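Local atomic coordinates of serine proteinase inhibitor A (Sagittaria sagittifolia, PDB entry 3E8L), a protein that inhibits serine proteinases, probably blocking trypsin and chymotrypsin at the same time through two reactive sites, and kallikrein weakly. Residues Ala50-Val55 against Ala119-Tyr124; Leu43-Lys48 against Phe89-Pro94; Trp101-Ser106 against Ser113-Thr118. The protein carries 2 engineered substitutions. All coordinates share one frame; numbering follows the deposited sequence.

All three contacts are partly buried, but they differ in setting and chemistry. Contact 1 and contact 3 share strand 113-119, which pairs with strand 52-57 in the first and strand 101-103 in the second. Contact 2 starts from strand 43-49, the other neighbour of strand 52-57. Contact 3 rests mainly on backbone hydrogen bonds, and no other protein chain touches it. Contact 1 has one backbone-bonded pair, then a sulfur-aromatic contact and a lysine lying near an aspartate. Contact 2 is side-chain packing alone. Contacts 1 and 2 each reach another protein at one end. Inside the fold, Phe89 of contact 2 packs on Trp101 of contact 3.

Contact 1: Ala50-Val55 against Ala119-Tyr124; sequences ACKSYV and AGDYFY
Ala119 O is the best-held polar atom here, gripped by two bonds. Ser53 N donates to Ala119 O at 3.1 Å, with an N-H...O angle of 142° and the donor above the carbonyl plane. Water 1 donates the second bond, also 3.1 Å from Ala119 O. The same water bonds to Ser53 OG at 3.0 Å. Ala119 N returns a bond to Ser53 O at 3.0 Å, which completes an antiparallel hydrogen-bonded pair. Gly120 passes close to Cys51 O. A CB there would clash with that oxygen and, at these backbone angles (phi 96°), jam against Ala119 O, so glycine is needed.

Cys51 SG, in a disulfide with Cys97, lies obliquely beside the Tyr122 ring, 3.4 Å from Tyr122 CD1. Ala50 CB meets the phenol end of the same ring. Asp121 OD1 accepts a hydrogen bond from Tyr122 N at 3.0 Å, met from above the carboxylate plane, while OD2 bonds to Asn127. Lys52 runs alongside, NZ 4.1 Å from Asp121 OD2, too long for a salt bridge. An alanine in place of Asp121 would remove both carboxylate bonds and would probably leave the backbone at Tyr122 less firmly held.

Tyr122 also makes a cation-pi contact with a basic side chain of another protein. Strand 52-57 lies between strands 43-49 and 113-119, and residues 120-124 lead away from the sheet toward strand 130-135.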
loop_
_atom_site.group_PDB
_atom_site.type_symbol
_atom_site.label_atom_id
_atom_site.label_comp_id
_atom_site.label_asym_id
_atom_site.label_seq_id
_atom_site.Cartn_x
_atom_site.Cartn_y
_atom_site.Cartn_z
ATOM N N ALA A 50 -9.675 11.344 -11.032
ATOM C CA ALA A 50 -10.491 10.510 -10.164
ATOM C C ALA A 50 -10.184 10.793 -8.713
ATOM O O ALA A 50 -10.248 11.932 -8.268
ATOM C CB ALA A 50 -10.288 9.044 -10.481
ATOM N N CYS A 51 -9.853 9.748 -7.976
ATOM C CA CYS A 51 -9.454 9.907 -6.599
ATOM C C CYS A 51 -7.930 10.167 -6.546
ATOM O O CYS A 51 -7.358 10.106 -5.476
ATOM C CB CYS A 51 -9.885 8.671 -5.759
ATOM S SG CYS A 51 -11.532 7.848 -6.133
ATOM N N LYS A 52 -7.284 10.489 -7.683
ATOM C CA LYS A 52 -5.818 10.589 -7.697
ATOM C C LYS A 52 -5.227 12.007 -7.819
ATOM O O LYS A 52 -5.734 12.854 -8.553
ATOM C CB LYS A 52 -5.276 9.689 -8.801
ATOM C CG LYS A 52 -3.771 9.511 -8.825
ATOM C CD LYS A 52 -3.362 8.549 -9.935
ATOM C CE LYS A 52 -3.789 7.135 -9.623
ATOM N NZ LYS A 52 -3.175 6.203 -10.594
ATOM N N SER A 53 -4.135 12.236 -7.096
ATOM C CA SER A 53 -3.473 13.536 -7.014
ATOM C C SER A 53 -1.976 13.388 -7.229
ATOM O O SER A 53 -1.428 12.287 -7.057
ATOM C CB SER A 53 -3.687 14.141 -5.627
ATOM O OG SER A 53 -4.976 14.692 -5.477
ATOM N N TYR A 54 -1.303 14.484 -7.596
ATOM C CA TYR A 54 0.164 14.490 -7.577
ATOM C C TYR A 54 0.607 14.940 -6.199
ATOM O O TYR A 54 0.047 15.911 -5.668
ATOM C CB TYR A 54 0.747 15.452 -8.605
ATOM C CG TYR A 54 0.466 15.106 -10.045
ATOM C CD1 TYR A 54 1.266 14.212 -10.723
ATOM C CD2 TYR A 54 -0.588 15.701 -10.732
ATOM C CE1 TYR A 54 1.036 13.905 -12.045
ATOM C CE2 TYR A 54 -0.841 15.398 -12.065
ATOM C CZ TYR A 54 -0.014 14.489 -12.721
ATOM O OH TYR A 54 -0.230 14.159 -14.047
ATOM N N VAL A 55 1.589 14.233 -5.627
ATOM C CA VAL A 55 2.329 14.729 -4.470
ATOM C C VAL A 55 3.288 15.837 -4.931
ATOM O O VAL A 55 4.195 15.612 -5.743
ATOM C CB VAL A 55 3.128 13.617 -3.760
ATOM C CG1 VAL A 55 3.766 14.162 -2.480
ATOM C CG2 VAL A 55 2.245 12.441 -3.438
ATOM N N ALA A 119 -0.990 10.183 -4.909
ATOM C CA ALA A 119 -1.653 9.874 -3.669
ATOM C C ALA A 119 -3.112 9.679 -3.942
ATOM O O ALA A 119 -3.760 10.530 -4.565
ATOM C CB ALA A 119 -1.468 11.002 -2.669
ATOM N N GLY A 120 -3.645 8.569 -3.460
ATOM C CA GLY A 120 -5.066 8.317 -3.554
ATOM C C GLY A 120 -5.411 7.458 -4.746
ATOM O O GLY A 120 -4.779 7.561 -5.795
ATOM N N ASP A 121 -6.413 6.610 -4.578
ATOM C CA ASP A 121 -6.961 5.800 -5.672
ATOM C C ASP A 121 -8.251 5.196 -5.141
ATOM O O ASP A 121 -8.538 5.287 -3.942
ATOM C CB ASP A 121 -5.972 4.690 -6.075
ATOM C CG ASP A 121 -6.047 4.319 -7.555
ATOM O OD1 ASP A 121 -7.019 4.665 -8.252
ATOM O OD2 ASP A 121 -5.106 3.643 -8.021
ATOM N N TYR A 122 -9.044 4.607 -6.023
ATOM C CA TYR A 122 -10.231 3.886 -5.600
ATOM C C TYR A 122 -9.827 2.885 -4.519
ATOM O O TYR A 122 -8.915 2.081 -4.732
ATOM C CB TYR A 122 -10.815 3.166 -6.801
ATOM C CG TYR A 122 -11.385 4.090 -7.849
ATOM C CD1 TYR A 122 -12.492 4.903 -7.559
ATOM C CD2 TYR A 122 -10.847 4.146 -9.134
ATOM C CE1 TYR A 122 -13.039 5.740 -8.505
ATOM C CE2 TYR A 122 -11.396 4.994 -10.108
ATOM C CZ TYR A 122 -12.488 5.791 -9.774
ATOM O OH TYR A 122 -13.059 6.635 -10.691
ATOM N N PHE A 123 -10.477 2.933 -3.356
ATOM C CA PHE A 123 -10.023 2.123 -2.212
ATOM C C PHE A 123 -9.856 0.647 -2.562
ATOM O O PHE A 123 -8.965 -0.013 -2.023
ATOM C CB PHE A 123 -10.970 2.243 -1.021
ATOM C CG PHE A 123 -12.255 1.477 -1.196
ATOM C CD1 PHE A 123 -13.288 1.992 -1.978
ATOM C CD2 PHE A 123 -12.424 0.233 -0.592
ATOM C CE1 PHE A 123 -14.473 1.279 -2.144
ATOM C CE2 PHE A 123 -13.608 -0.488 -0.757
ATOM C CZ PHE A 123 -14.628 0.029 -1.533
ATOM N N TYR A 124 -10.718 0.145 -3.455
ATOM C CA TYR A 124 -10.833 -1.292 -3.733
ATOM C C TYR A 124 -9.678 -1.858 -4.564
ATOM O O TYR A 124 -9.522 -3.079 -4.654
ATOM C CB TYR A 124 -12.175 -1.616 -4.406
ATOM C CG TYR A 124 -12.472 -0.750 -5.621
ATOM C CD1 TYR A 124 -11.853 -0.997 -6.840
ATOM C CD2 TYR A 124 -13.373 0.317 -5.545
ATOM C CE1 TYR A 124 -12.100 -0.216 -7.946
ATOM C CE2 TYR A 124 -13.636 1.120 -6.666
ATOM C CZ TYR A 124 -12.999 0.837 -7.868
ATOM O OH TYR A 124 -13.226 1.600 -8.990
HETATM O O HOH W 1 -5.916 12.559 -3.637
#

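Contact 2: Leu43-Lys48 against Phe89-Pro94; sequences LSTLRK and FSMPVP. Engineered in segment 43-48: Arg47 (natural residue His).
Thr45 and the Phe89 ring carry most of this contact. The CG2 methyl of Thr45 meets the ring obliquely, 3.7 Å from Phe89 CE2, and the two side chains slide past each other in opposite directions. The methyl also lies 4.1 Å from Met91 SD. Thr45 OG1 meets the methionine tip to tip, 3.9 Å from Met91 CE. Toward the start of the strand, the ring comes near two backbone oxygens, with Phe89 CZ 4.1 Å from Ser44 O and Phe89 CE1 4.1 Å from Leu43 O. These are packing contacts, without hydrogen bonds.

The torsions of Thr45, Phe89 and Met91 set up this meeting. Thr45 holds OG1 between the backbone N and the carbonyl carbon (chi1 54°), which turns CG2 to the ring. Phe89 places CG anti to its carbonyl carbon. Met91 is bent at chi3 (-56°), so its methyl turns to the threonine hydroxyl. In the beta-trefoil of this Kunitz-type inhibitor, the contact ties strand 43-49 to the end of strand 84-89 and the segment that follows.

A second shell positions these groups. Phe89 is bonded to Thr99 through its backbone, and Phe89 O also accepts from Thr99 OG1. Its ring packs on that of Trp101, the planes at about 50°. Thr45 also packs on Ser53 and Leu65. Beyond Met91, residues Pro92-Pro94 form an antiparallel ladder with a strand of another protein, consistent with a protease-binding loop.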
loop_
_atom_site.group_PDB
_atom_site.type_symbol
_atom_site.label_atom_id
_atom_site.label_comp_id
_atom_site.label_asym_id
_atom_site.label_seq_id
_atom_site.Cartn_x
_atom_site.Cartn_y
_atom_site.Cartn_z
ATOM N N LEU A 43 4.507 19.167 1.939
ATOM C CA LEU A 43 3.975 18.317 0.909
ATOM C C LEU A 43 2.447 18.335 0.913
ATOM O O LEU A 43 1.805 18.431 1.965
ATOM C CB LEU A 43 4.519 16.911 1.090
ATOM C CG LEU A 43 5.678 16.542 0.181
ATOM C CD1 LEU A 43 6.619 17.701 -0.062
ATOM C CD2 LEU A 43 6.393 15.377 0.785
ATOM N N SER A 44 1.872 18.247 -0.281
ATOM C CA SER A 44 0.441 18.426 -0.476
ATOM C C SER A 44 -0.004 17.769 -1.794
ATOM O O SER A 44 0.782 17.082 -2.436
ATOM C CB SER A 44 0.112 19.923 -0.449
ATOM O OG SER A 44 -1.284 20.133 -0.418
ATOM N N THR A 45 -1.255 17.989 -2.189
ATOM C CA THR A 45 -1.813 17.354 -3.389
ATOM C C THR A 45 -2.184 18.347 -4.494
ATOM O O THR A 45 -2.684 19.446 -4.214
ATOM C CB THR A 45 -3.104 16.591 -3.072
ATOM O OG1 THR A 45 -4.027 17.484 -2.424
ATOM C CG2 THR A 45 -2.840 15.388 -2.207
ATOM N N LEU A 46 -1.937 17.931 -5.741
ATOM C CA LEU A 46 -2.489 18.564 -6.947
ATOM C C LEU A 46 -3.370 17.559 -7.657
ATOM O O LEU A 46 -2.885 16.501 -8.077
ATOM C CB LEU A 46 -1.395 18.949 -7.932
ATOM C CG LEU A 46 -0.551 20.199 -7.785
ATOM C CD1 LEU A 46 0.455 20.237 -8.936
ATOM C CD2 LEU A 46 -1.444 21.444 -7.800
ATOM N N ARG A 47 -4.647 17.876 -7.827
ATOM C CA ARG A 47 -5.523 16.960 -8.543
ATOM C C ARG A 47 -4.916 16.490 -9.878
ATOM O O ARG A 47 -4.422 17.284 -10.677
ATOM C CB ARG A 47 -6.929 17.555 -8.752
ATOM C CG ARG A 47 -7.735 17.655 -7.461
ATOM C CD ARG A 47 -9.238 17.721 -7.704
ATOM N NE ARG A 47 -9.957 18.124 -6.490
ATOM C CZ ARG A 47 -10.394 19.362 -6.241
ATOM N NH1 ARG A 47 -11.029 19.624 -5.102
ATOM N NH2 ARG A 47 -10.205 20.343 -7.124
ATOM N N LYS A 48 -4.948 15.179 -10.077
ATOM C CA LYS A 48 -4.641 14.564 -11.347
ATOM C C LYS A 48 -5.939 14.068 -11.996
ATOM O O LYS A 48 -6.360 14.574 -13.024
ATOM C CB LYS A 48 -3.664 13.412 -11.117
ATOM C CG LYS A 48 -3.232 12.672 -12.348
ATOM C CD LYS A 48 -2.105 11.711 -12.000
ATOM C CE LYS A 48 -2.081 10.520 -12.970
ATOM N NZ LYS A 48 -1.559 10.894 -14.298
ATOM N N PHE A 89 -2.261 10.680 3.389
ATOM C CA PHE A 89 -2.687 11.997 3.760
ATOM C C PHE A 89 -3.958 11.959 4.602
ATOM O O PHE A 89 -4.855 11.153 4.365
ATOM C CB PHE A 89 -2.948 12.841 2.515
ATOM C CG PHE A 89 -1.699 13.352 1.842
ATOM C CD1 PHE A 89 -0.750 14.092 2.557
ATOM C CD2 PHE A 89 -1.496 13.127 0.490
ATOM C CE1 PHE A 89 0.410 14.581 1.919
ATOM C CE2 PHE A 89 -0.360 13.611 -0.158
ATOM C CZ PHE A 89 0.593 14.344 0.546
ATOM N N SER A 90 -4.026 12.844 5.590
ATOM C CA SER A 90 -5.234 13.000 6.383
ATOM C C SER A 90 -5.945 14.190 5.793
ATOM O O SER A 90 -5.591 15.343 6.059
ATOM C CB SER A 90 -4.892 13.247 7.851
ATOM O OG SER A 90 -6.057 13.200 8.647
ATOM N N MET A 91 -6.918 13.904 4.939
ATOM C CA MET A 91 -7.583 14.950 4.159
ATOM C C MET A 91 -9.005 14.518 3.859
ATOM O O MET A 91 -9.271 13.322 3.747
ATOM C CB MET A 91 -6.812 15.221 2.870
ATOM C CG MET A 91 -6.664 13.997 1.951
ATOM S SD MET A 91 -5.805 14.331 0.409
ATOM C CE MET A 91 -6.799 15.679 -0.269
ATOM N N PRO A 92 -9.932 15.479 3.756
ATOM C CA PRO A 92 -11.319 15.082 3.521
ATOM C C PRO A 92 -11.401 14.418 2.154
ATOM O O PRO A 92 -10.736 14.866 1.215
ATOM C CB PRO A 92 -12.073 16.411 3.528
ATOM C CG PRO A 92 -11.151 17.398 4.160
ATOM C CD PRO A 92 -9.788 16.944 3.795
ATOM N N VAL A 93 -12.199 13.356 2.043
ATOM C CA VAL A 93 -12.231 12.567 0.813
ATOM C C VAL A 93 -13.569 11.842 0.669
ATOM O O VAL A 93 -14.163 11.462 1.667
ATOM C CB VAL A 93 -11.024 11.596 0.834
ATOM C CG1 VAL A 93 -11.450 10.186 1.052
ATOM C CG2 VAL A 93 -10.180 11.761 -0.397
ATOM N N PRO A 94 -14.079 11.675 -0.568
ATOM C CA PRO A 94 -15.257 10.811 -0.722
ATOM C C PRO A 94 -14.861 9.365 -0.418
ATOM O O PRO A 94 -13.744 8.967 -0.766
ATOM C CB PRO A 94 -15.620 10.971 -2.197
ATOM C CG PRO A 94 -14.334 11.336 -2.873
ATOM C CD PRO A 94 -13.569 12.152 -1.868
#

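Contact 3: Trp101-Ser106 against Ser113-Thr118; sequences WSIGKS and SFQPIT
Three backbone N-H groups are satisfied directly across the two strands. Ser102 N donates to Thr118 O at 2.8 Å, from above the carbonyl plane. Thr118 N returns a bond to Ser102 O at 2.7 Å. This one is straight, with an N-H...O angle of 170°, and runs nearly along the C=O axis. Gly104 N then donates to Pro116 O, also at 2.7 Å and nearly along the axis. Ile103 and Ile117, between these bonds, form a non-hydrogen-bonded pair. Ile103 N turns to Ser129 OG instead, and Ile117 bonds to Val55 through its backbone.

The acceptors have further company. Ile117 CA lies 3.3 Å from Ser102 O in a CA-H...O contact, and Trp101 CA lies 3.2 Å from Thr118 O in another. Thr118 OG1, held between its backbone N and carbonyl carbon (chi1 63°), makes at best a weak bond to Ser102 O.

Gly104 sits where a CB would clash with Pro116 O. Past it the strands lose their regular pairing. Gln115 CB lies 3.3 Å from Gly104 O, and Ser106 CA makes a CA-H...O contact of 3.0 Å with Phe114 O.

Trp101 and Ile117, both buried, add apolar packing: they cross obliquely, Trp101 CE3 3.8 Å from Ile117 CG2. The indole also meets the ring of Phe87 and stacks edge-to-face with Phe131. This is an antiparallel beta hairpin with an irregular middle, part of the beta-trefoil of a Kunitz-type inhibitor.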
loop_
_atom_site.group_PDB
_atom_site.type_symbol
_atom_site.label_atom_id
_atom_site.label_comp_id
_atom_site.label_asym_id
_atom_site.label_seq_id
_atom_site.Cartn_x
_atom_site.Cartn_y
_atom_site.Cartn_z
ATOM N N TRP A 101 -0.029 6.971 -0.661
ATOM C CA TRP A 101 0.907 7.370 -1.694
ATOM C C TRP A 101 1.248 6.190 -2.557
ATOM O O TRP A 101 1.242 5.055 -2.078
ATOM C CB TRP A 101 2.217 7.848 -1.068
ATOM C CG TRP A 101 2.175 9.153 -0.397
ATOM C CD1 TRP A 101 1.076 9.793 0.108
ATOM C CD2 TRP A 101 3.302 9.991 -0.098
ATOM N NE1 TRP A 101 1.451 10.998 0.675
ATOM C CE2 TRP A 101 2.814 11.131 0.567
ATOM C CE3 TRP A 101 4.670 9.896 -0.347
ATOM C CZ2 TRP A 101 3.648 12.157 0.985
ATOM C CZ3 TRP A 101 5.492 10.912 0.081
ATOM C CH2 TRP A 101 4.982 12.028 0.730
ATOM N N SER A 102 1.583 6.438 -3.827
ATOM C CA SER A 102 2.287 5.398 -4.594
ATOM C C SER A 102 3.123 5.858 -5.777
ATOM O O SER A 102 3.020 7.002 -6.217
ATOM C CB SER A 102 1.348 4.244 -4.988
ATOM O OG SER A 102 0.320 4.688 -5.799
ATOM N N ILE A 103 3.977 4.956 -6.254
ATOM C CA ILE A 103 4.780 5.186 -7.427
ATOM C C ILE A 103 3.875 5.148 -8.640
ATOM O O ILE A 103 3.213 4.161 -8.918
ATOM C CB ILE A 103 5.852 4.120 -7.595
ATOM C CG1 ILE A 103 6.590 3.908 -6.283
ATOM C CG2 ILE A 103 6.836 4.543 -8.682
ATOM C CD1 ILE A 103 7.349 2.636 -6.240
ATOM N N GLY A 104 3.848 6.236 -9.368
ATOM C CA GLY A 104 2.980 6.313 -10.516
ATOM C C GLY A 104 3.676 5.898 -11.789
ATOM O O GLY A 104 4.910 5.959 -11.894
ATOM N N LYS A 105 2.855 5.470 -12.744
ATOM C CA LYS A 105 3.235 5.230 -14.128
ATOM C C LYS A 105 3.997 6.461 -14.630
ATOM O O LYS A 105 3.613 7.593 -14.323
ATOM C CB LYS A 105 1.938 5.035 -14.923
ATOM C CG LYS A 105 2.063 4.918 -16.422
ATOM C CD LYS A 105 0.727 4.446 -17.009
ATOM C CE LYS A 105 0.899 3.888 -18.407
ATOM N NZ LYS A 105 -0.263 3.032 -18.769
ATOM N N SER A 106 5.084 6.262 -15.368
ATOM C CA SER A 106 5.753 7.422 -15.929
ATOM C C SER A 106 4.900 8.152 -16.981
ATOM O O SER A 106 4.109 7.542 -17.690
ATOM C CB SER A 106 7.147 7.072 -16.474
ATOM O OG SER A 106 7.031 6.293 -17.633
ATOM N N SER A 113 9.484 14.141 -18.400
ATOM C CA SER A 113 9.149 12.731 -18.308
ATOM C C SER A 113 9.628 12.189 -16.978
ATOM O O SER A 113 10.825 12.272 -16.655
ATOM C CB SER A 113 9.749 11.935 -19.455
ATOM O OG SER A 113 9.154 12.344 -20.674
ATOM N N PHE A 114 8.689 11.655 -16.200
ATOM C CA PHE A 114 9.007 11.055 -14.923
ATOM C C PHE A 114 7.923 10.096 -14.442
ATOM O O PHE A 114 6.817 10.061 -14.983
ATOM C CB PHE A 114 9.270 12.141 -13.874
ATOM C CG PHE A 114 8.046 12.953 -13.479
ATOM C CD1 PHE A 114 7.773 13.195 -12.129
ATOM C CD2 PHE A 114 7.184 13.490 -14.440
ATOM C CE1 PHE A 114 6.675 13.952 -11.741
ATOM C CE2 PHE A 114 6.076 14.244 -14.064
ATOM C CZ PHE A 114 5.824 14.477 -12.700
ATOM N N GLN A 115 8.279 9.308 -13.432
ATOM C CA GLN A 115 7.315 8.565 -12.646
ATOM C C GLN A 115 6.963 9.403 -11.420
ATOM O O GLN A 115 7.773 9.519 -10.506
ATOM C CB GLN A 115 7.896 7.226 -12.207
ATOM C CG GLN A 115 8.265 6.301 -13.328
ATOM C CD GLN A 115 8.793 4.997 -12.799
ATOM O OE1 GLN A 115 10.008 4.786 -12.745
ATOM N NE2 GLN A 115 7.885 4.135 -12.334
ATOM N N PRO A 116 5.755 10.003 -11.393
ATOM C CA PRO A 116 5.447 10.806 -10.207
ATOM C C PRO A 116 5.114 9.939 -9.010
ATOM O O PRO A 116 4.796 8.763 -9.175
ATOM C CB PRO A 116 4.202 11.594 -10.628
ATOM C CG PRO A 116 3.610 10.820 -11.738
ATOM C CD PRO A 116 4.740 10.165 -12.450
ATOM N N ILE A 117 5.218 10.506 -7.812
ATOM C CA ILE A 117 4.597 9.911 -6.646
ATOM C C ILE A 117 3.182 10.473 -6.666
ATOM O O ILE A 117 2.993 11.690 -6.811
ATOM C CB ILE A 117 5.293 10.320 -5.326
ATOM C CG1 ILE A 117 6.796 10.040 -5.394
ATOM C CG2 ILE A 117 4.672 9.585 -4.156
ATOM C CD1 ILE A 117 7.142 8.650 -5.889
ATOM N N THR A 118 2.191 9.591 -6.569
ATOM C CA THR A 118 0.801 10.021 -6.550
ATOM C C THR A 118 0.233 9.729 -5.166
ATOM O O THR A 118 0.915 9.116 -4.333
ATOM C CB THR A 118 -0.048 9.369 -7.689
ATOM O OG1 THR A 118 -0.089 7.947 -7.515
ATOM C CG2 THR A 118 0.541 9.692 -9.044
#